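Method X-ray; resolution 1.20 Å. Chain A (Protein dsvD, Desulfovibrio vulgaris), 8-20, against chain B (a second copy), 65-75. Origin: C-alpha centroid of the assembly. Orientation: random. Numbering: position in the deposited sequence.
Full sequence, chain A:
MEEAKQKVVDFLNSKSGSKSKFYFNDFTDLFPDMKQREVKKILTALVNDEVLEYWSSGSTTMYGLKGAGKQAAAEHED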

ATOM      1  N   VAL A   8      -2.918  -9.730   7.539  1.00 11.74           N
ATOM      2  CA  VAL A   8      -1.591  -9.086   7.373  1.00 11.07           C
ATOM      3  C   VAL A   8      -1.756  -7.594   7.160  1.00 10.42           C
ATOM      4  O   VAL A   8      -1.091  -6.784   7.784  1.00 11.13           O
ATOM      5  CB  VAL A   8      -0.850  -9.720   6.200  1.00 10.86           C
ATOM      6  CG1 VAL A   8       0.418  -8.932   5.835  1.00 12.17           C
ATOM      7  CG2 VAL A   8      -0.477 -11.159   6.530  1.00 12.20           C
ATOM      8  N   VAL A   9      -2.666  -7.205   6.261  1.00 11.02           N
ATOM      9  CA  VAL A   9      -2.847  -5.765   5.989  1.00 10.96           C
ATOM     10  C   VAL A   9      -3.286  -5.035   7.236  1.00 10.90           C
ATOM     11  O   VAL A   9      -2.747  -3.972   7.574  1.00 12.64           O
ATOM     12  CB  VAL A   9      -3.873  -5.586   4.870  1.00 12.64           C
ATOM     13  CG1 VAL A   9      -4.244  -4.110   4.754  1.00 12.83           C
ATOM     14  CG2 VAL A   9      -3.296  -6.123   3.567  1.00 13.27           C
ATOM     15  N   ASP A  10      -4.249  -5.621   7.980  1.00 12.33           N
ATOM     16  CA  ASP A  10      -4.718  -4.912   9.164  1.00 13.25           C
ATOM     17  C   ASP A  10      -3.624  -4.791  10.213  1.00 13.49           C
ATOM     18  O   ASP A  10      -3.576  -3.783  10.970  1.00 14.61           O
ATOM     19  CB  ASP A  10      -5.900  -5.687   9.749  1.00 15.20           C
ATOM     20  CG  ASP A  10      -7.143  -5.627   8.903  1.00 16.14           C
ATOM     21  OD1 ASP A  10      -7.235  -4.829   7.952  1.00 17.84           O
ATOM     22  OD2 ASP A  10      -8.107  -6.389   9.207  1.00 20.92           O
ATOM     23  N   PHE A  11      -2.783  -5.800  10.356  1.00 12.30           N
ATOM     24  CA  PHE A  11      -1.685  -5.778  11.335  1.00 12.06           C
ATOM     25  C   PHE A  11      -0.753  -4.614  11.029  1.00 12.48           C
ATOM     26  O   PHE A  11      -0.343  -3.897  11.940  1.00 13.36           O
ATOM     27  CB  PHE A  11      -0.998  -7.133  11.310  1.00 12.06           C
ATOM     28  CG  PHE A  11       0.209  -7.216  12.263  1.00 11.27           C
ATOM     29  CD1 PHE A  11      -0.006  -7.468  13.597  1.00 11.20           C
ATOM     30  CD2 PHE A  11       1.507  -7.024  11.790  1.00 12.52           C
ATOM     31  CE1 PHE A  11       1.042  -7.535  14.487  1.00 12.57           C
ATOM     32  CE2 PHE A  11       2.575  -7.091  12.669  1.00 12.80           C
ATOM     33  CZ  PHE A  11       2.328  -7.323  14.014  1.00 13.25           C
ATOM     34  N   LEU A  12      -0.429  -4.427   9.749  1.00 12.54           N
ATOM     35  CA  LEU A  12       0.527  -3.376   9.348  1.00 12.71           C
ATOM     36  C   LEU A  12      -0.110  -2.001   9.307  1.00 13.07           C
ATOM     37  O   LEU A  12       0.612  -1.033   9.499  1.00 15.68           O
ATOM     38  CB  LEU A  12       1.124  -3.720   7.954  1.00 12.42           C
ATOM     39  CG  LEU A  12       1.969  -4.998   7.965  1.00 12.80           C
ATOM     40  CD1 LEU A  12       2.316  -5.379   6.512  1.00 13.46           C
ATOM     41  CD2 LEU A  12       3.241  -4.840   8.809  1.00 15.78           C
ATOM     42  N   ASN A  13      -1.420  -1.923   9.064  1.00 13.13           N
ATOM     43  CA  ASN A  13      -2.099  -0.643   8.853  1.00 14.09           C
ATOM     44  C   ASN A  13      -2.492  -0.096  10.223  1.00 15.35           C
ATOM     45  O   ASN A  13      -3.673  -0.075  10.623  1.00 19.37           O
ATOM     46  CB  ASN A  13      -3.307  -0.836   7.959  1.00 14.38           C
ATOM     47  CG  ASN A  13      -4.016   0.443   7.532  1.00 15.19           C
ATOM     48  OD1 ASN A  13      -5.222   0.405   7.188  1.00 19.49           O
ATOM     49  ND2 ASN A  13      -3.274   1.507   7.528  1.00 14.76           N
ATOM     50  N   SER A  14      -1.481   0.346  10.948  1.00 17.53           N
ATOM     51  CA  SER A  14      -1.735   0.812  12.325  1.00 24.56           C
ATOM     52  C   SER A  14      -0.638   1.771  12.702  1.00 29.54           C
ATOM     53  O   SER A  14       0.459   1.707  12.139  1.00 20.49           O
ATOM     54  CB  SER A  14      -1.838  -0.377  13.267  1.00 35.03           C
ATOM     55  OG  SER A  14      -0.554  -0.984  13.364  1.00 40.49           O
ATOM     56  N   LYS A  15      -0.879   2.681  13.637  1.00 38.73           N
ATOM     57  CA  LYS A  15       0.185   3.616  14.014  1.00 37.15           C
ATOM     58  C   LYS A  15       1.356   2.865  14.620  1.00 36.93           C
ATOM     59  O   LYS A  15       2.496   2.902  14.161  1.00 40.36           O
ATOM     60  CB  LYS A  15      -0.350   4.679  14.985  1.00 49.30           C
ATOM     61  CG  LYS A  15       0.025   6.126  14.706  1.00 56.28           C
ATOM     62  CD  LYS A  15      -0.495   7.044  15.817  1.00 59.77           C
ATOM     63  CE  LYS A  15      -0.992   8.379  15.328  1.00 61.77           C
ATOM     64  NZ  LYS A  15      -1.967   9.066  16.213  1.00 64.53           N
ATOM     65  N   SER A  16       1.034   2.178  15.716  1.00 41.79           N
ATOM     66  CA  SER A  16       2.015   1.199  16.203  1.00 44.18           C
ATOM     67  C   SER A  16       2.307   0.274  15.070  1.00 33.62           C
ATOM     68  O   SER A  16       1.297  -0.137  14.447  1.00 45.13           O
ATOM     69  CB  SER A  16       1.398   0.474  17.374  1.00 42.32           C
ATOM     70  N   GLY A  17       3.409  -0.197  14.489  1.00 36.74           N
ATOM     71  CA  GLY A  17       2.869  -0.947  13.292  1.00 30.63           C
ATOM     72  C   GLY A  17       3.493  -0.291  12.064  1.00 32.87           C
ATOM     73  O   GLY A  17       4.126  -1.039  11.337  1.00 52.46           O
ATOM     74  N   SER A  18       3.303   1.038  11.952  1.00 26.90           N
ATOM     75  CA  SER A  18       4.102   1.862  11.078  1.00 22.99           C
ATOM     76  C   SER A  18       5.426   2.367  11.675  1.00 27.36           C
ATOM     77  O   SER A  18       6.300   2.861  10.981  1.00 28.71           O
ATOM     78  CB  SER A  18       3.320   3.113  10.629  1.00 29.88           C
ATOM     79  OG  SER A  18       3.424   4.064  11.671  1.00 30.69           O
ATOM     80  N   LYS A  19       5.613   2.270  12.965  1.00 20.85           N
ATOM     81  CA  LYS A  19       6.824   2.689  13.653  1.00 20.84           C
ATOM     82  C   LYS A  19       7.886   1.616  13.597  1.00 20.21           C
ATOM     83  O   LYS A  19       9.039   1.868  13.967  1.00 29.38           O
ATOM     84  CB  LYS A  19       6.501   2.958  15.134  1.00 24.22           C
ATOM     85  CG  LYS A  19       5.667   4.199  15.327  1.00 26.93           C
ATOM     86  CD  LYS A  19       5.135   4.367  16.741  1.00 39.60           C
ATOM     87  CE  LYS A  19       5.937   5.511  17.351  1.00 48.58           C
ATOM     88  NZ  LYS A  19       6.641   6.261  16.262  1.00 64.01           N
ATOM     89  N   SER A  20       7.537   0.409  13.149  1.00 19.23           N
ATOM     90  CA  SER A  20       8.361  -0.757  13.235  1.00 18.28           C
ATOM     91  C   SER A  20       8.688  -1.426  11.915  1.00 17.15           C
ATOM     92  O   SER A  20       7.957  -1.247  10.935  1.00 19.68           O
ATOM     93  CB  SER A  20       7.603  -1.840  14.057  1.00 21.29           C
ATOM     94  OG  SER A  20       7.305  -1.310  15.354  1.00 22.66           O
TER
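Chain B 65-75: LKGAGKQAAAE

Chain B approaches chain A as a tight turn followed by a helix. B:Gly67 lies beside A:Asn13 (CA to CA 5.0 Å), B:Gln71 beside A:Ser18 (CA to CA 5.2 Å) and B:Ala74 beside A:Lys15 (CA to CA 5.1 Å). These pairs follow no single direction along A; the turn and helix of B lie across the loop and weakly bonded helical turn that follow A's helix.

B:Leu65 opens a type II turn, closed by the bond from B:Ala68 N to B:Leu65 O (2.9 Å), and is itself out of reach of chain A. B:Lys66, at phi/psi -53/131, directs its CA-to-CB bond toward A. Its long aliphatic chain suits a mixed setting: B:Lys66 CE packs 3.9 Å from A:Val9 CG1 and lies 3.7 Å from A:Asn13 OD1, while the charged B:Lys66 NZ donates to a water (2.8 Å) that in turn donates to A:Asn13 OD1 (3.0 Å).

B:Gly67 has phi/psi 96/-17, where a side chain would be jammed against the preceding carbonyl oxygen. Glycine therefore suits this turn, and it also occupies the N-cap position. B:Gly67 CA comes within 3.4 Å of A:Asn13 ND2. The helix then runs from B:Ala68 to B:Ala74, starting with the bond from B:Gln71 N to B:Gly67 O (2.9 Å). B:Ala68 points away, and B:Gly69 makes no contact.

B:Lys70 makes the one direct hydrogen bond between the stretches, from B:Lys70 NZ to A:Asn13 O (2.7 Å). A:Asn13 is the first residue to leave helical geometry, and its carbonyl accepts this flexible, charged side chain; B:Lys70 CD also lies 3.4 Å from A:Ser14 CA. A water joins the same residues a second time, accepting from A:Asn13 ND2 (2.9 Å) and from B:Lys70 N (2.9 Å), a backbone group in the first turn of the helix.

The CA-to-CB bond of B:Gln71 points sideways, and B:Gln71 CB lies 4.0 Å from A:Ser18 CB, so the aliphatic part of the side chain does the packing and no hydrogen bond to chain A is made. B:Ala72 faces away and touches nothing here. The small methyl of B:Ala73 allows close approach, B:Ala73 CB lying 3.3 Å from A:Lys15 CE; a water accepts from A:Lys15 NZ (2.7 Å) and donates to B:Ala73 O (3.1 Å).

B:Ala74 packs against two side chains, with B:Ala74 CB 3.4 Å from A:Lys15 CG and 3.2 Å from A:Ser18 OG. A:Ser18 OG donates to A:Lys15 O (2.9 Å), so its hydrogen is used within chain A and the alanine meets it by packing alone. B:Glu75 ends the stretch without contact.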

ATOM      1  N   LEU B  65      -1.445   5.695  -0.933  1.00 10.50           N
ATOM      2  CA  LEU B  65      -1.154   4.277  -0.777  1.00 10.57           C
ATOM      3  C   LEU B  65      -1.601   3.732   0.579  1.00 11.48           C
ATOM      4  O   LEU B  65      -1.550   4.425   1.592  1.00 14.13           O
ATOM      5  CB  LEU B  65       0.396   4.089  -0.906  1.00 13.72           C
ATOM      6  CG  LEU B  65       0.867   4.251  -2.348  1.00 13.16           C
ATOM      7  CD1 LEU B  65       2.388   4.432  -2.384  1.00 19.23           C
ATOM      8  CD2 LEU B  65       0.461   3.094  -3.288  1.00 17.30           C
ATOM      9  N   LYS B  66      -2.086   2.476   0.612  1.00 12.73           N
ATOM     10  CA  LYS B  66      -2.577   1.874   1.852  1.00 15.01           C
ATOM     11  C   LYS B  66      -1.543   1.983   2.935  1.00 14.89           C
ATOM     12  O   LYS B  66      -0.380   1.596   2.716  1.00 18.13           O
ATOM     13  CB  LYS B  66      -2.862   0.399   1.563  1.00 16.18           C
ATOM     14  CG  LYS B  66      -3.587  -0.308   2.681  1.00 16.18           C
ATOM     15  CD  LYS B  66      -5.041   0.185   2.761  1.00 19.60           C
ATOM     16  CE  LYS B  66      -5.882  -0.705   3.690  1.00 20.00           C
ATOM     17  NZ  LYS B  66      -7.212  -0.001   3.868  1.00 19.16           N
ATOM     18  N   GLY B  67      -1.960   2.455   4.080  1.00 14.15           N
ATOM     19  CA  GLY B  67      -1.055   2.613   5.222  1.00 15.97           C
ATOM     20  C   GLY B  67      -0.485   4.002   5.343  1.00 16.68           C
ATOM     21  O   GLY B  67       0.019   4.368   6.427  1.00 20.45           O
ATOM     22  N   ALA B  68      -0.523   4.843   4.309  1.00 15.51           N
ATOM     23  CA  ALA B  68       0.109   6.158   4.379  1.00 15.84           C
ATOM     24  C   ALA B  68      -0.509   7.038   5.434  1.00 15.75           C
ATOM     25  O   ALA B  68       0.269   7.802   6.089  1.00 18.65           O
ATOM     26  CB  ALA B  68       0.018   6.849   3.012  1.00 15.17           C
ATOM     27  N   GLY B  69      -1.837   6.950   5.581  1.00 16.63           N
ATOM     28  CA  GLY B  69      -2.503   7.776   6.610  1.00 17.50           C
ATOM     29  C   GLY B  69      -2.022   7.501   8.007  1.00 18.60           C
ATOM     30  O   GLY B  69      -1.687   8.395   8.844  1.00 23.10           O
ATOM     31  N   LYS B  70      -1.951   6.231   8.376  1.00 19.77           N
ATOM     32  CA  LYS B  70      -1.536   5.832   9.726  1.00 21.36           C
ATOM     33  C   LYS B  70      -0.049   6.128   9.895  1.00 21.33           C
ATOM     34  O   LYS B  70       0.363   6.498  11.009  1.00 22.09           O
ATOM     35  CB  LYS B  70      -1.858   4.348   9.953  1.00 22.56           C
ATOM     36  CG  LYS B  70      -3.348   4.037   9.940  1.00 29.01           C
ATOM     37  CD  LYS B  70      -3.856   3.165  11.066  1.00 35.60           C
ATOM     38  CE  LYS B  70      -5.335   2.829  10.865  1.00 39.75           C
ATOM     39  NZ  LYS B  70      -5.748   1.458  11.277  1.00 42.49           N
ATOM     40  N   GLN B  71       0.735   5.946   8.812  1.00 20.52           N
ATOM     41  CA  GLN B  71       2.152   6.223   8.939  1.00 20.70           C
ATOM     42  C   GLN B  71       2.390   7.708   9.185  1.00 23.45           C
ATOM     43  O   GLN B  71       3.279   7.991  10.018  1.00 26.28           O
ATOM     44  CB  GLN B  71       2.958   5.787   7.702  1.00 26.17           C
ATOM     45  CG  GLN B  71       4.225   6.637   7.660  1.00 37.51           C
ATOM     46  CD  GLN B  71       5.535   5.888   7.713  1.00 47.57           C
ATOM     47  OE1 GLN B  71       6.326   6.000   8.673  1.00 56.46           O
ATOM     48  NE2 GLN B  71       5.771   5.141   6.635  1.00 50.06           N
ATOM     49  N   ALA B  72       1.658   8.599   8.515  1.00 21.96           N
ATOM     50  CA  ALA B  72       1.823  10.046   8.719  1.00 26.80           C
ATOM     51  C   ALA B  72       1.330  10.466  10.095  1.00 29.04           C
ATOM     52  O   ALA B  72       1.888  11.368  10.716  1.00 30.66           O
ATOM     53  CB  ALA B  72       1.095  10.892   7.676  1.00 28.87           C
ATOM     54  N   ALA B  73       0.269   9.840  10.591  1.00 27.39           N
ATOM     55  CA  ALA B  73      -0.277  10.141  11.931  1.00 28.13           C
ATOM     56  C   ALA B  73       0.776   9.786  12.947  1.00 33.33           C
ATOM     57  O   ALA B  73       1.008  10.504  13.889  1.00 42.09           O
ATOM     58  CB  ALA B  73      -1.536   9.337  12.220  1.00 29.33           C
ATOM     59  N   ALA B  74       1.403   8.638  12.786  1.00 32.21           N
ATOM     60  CA  ALA B  74       2.451   8.195  13.682  1.00 36.60           C
ATOM     61  C   ALA B  74       3.558   9.250  13.736  1.00 34.67           C
ATOM     62  O   ALA B  74       4.163   9.480  14.784  1.00 40.10           O
ATOM     63  CB  ALA B  74       2.979   6.873  13.171  1.00 39.77           C
ATOM     64  N   GLU B  75       3.752   9.873  12.584  1.00 44.36           N
ATOM     65  CA  GLU B  75       4.575  11.016  12.230  1.00 50.87           C
ATOM     66  C   GLU B  75       5.791  10.584  11.404  1.00 52.87           C
ATOM     67  O   GLU B  75       6.026  10.922  10.251  1.00 64.04           O
ATOM     68  CB  GLU B  75       5.074  11.797  13.441  1.00 54.46           C
ATOM     69  CG  GLU B  75       4.198  12.835  14.106  1.00 55.71           C
ATOM     70  CD  GLU B  75       3.996  12.544  15.589  1.00 58.81           C
ATOM     71  OE1 GLU B  75       2.824  12.480  16.020  1.00 65.18           O
ATOM     72  OE2 GLU B  75       4.986  12.367  16.323  1.00 65.82           O
TER
HETATM   73  O   HOH W   1      -3.508   4.279   6.818  1.00 19.27           O
HETATM   74  O   HOH W   2      -6.408   2.362   5.223  1.00 19.71           O
HETATM   75  O   HOH W   3      -1.611  11.602  15.239  1.00 53.24           O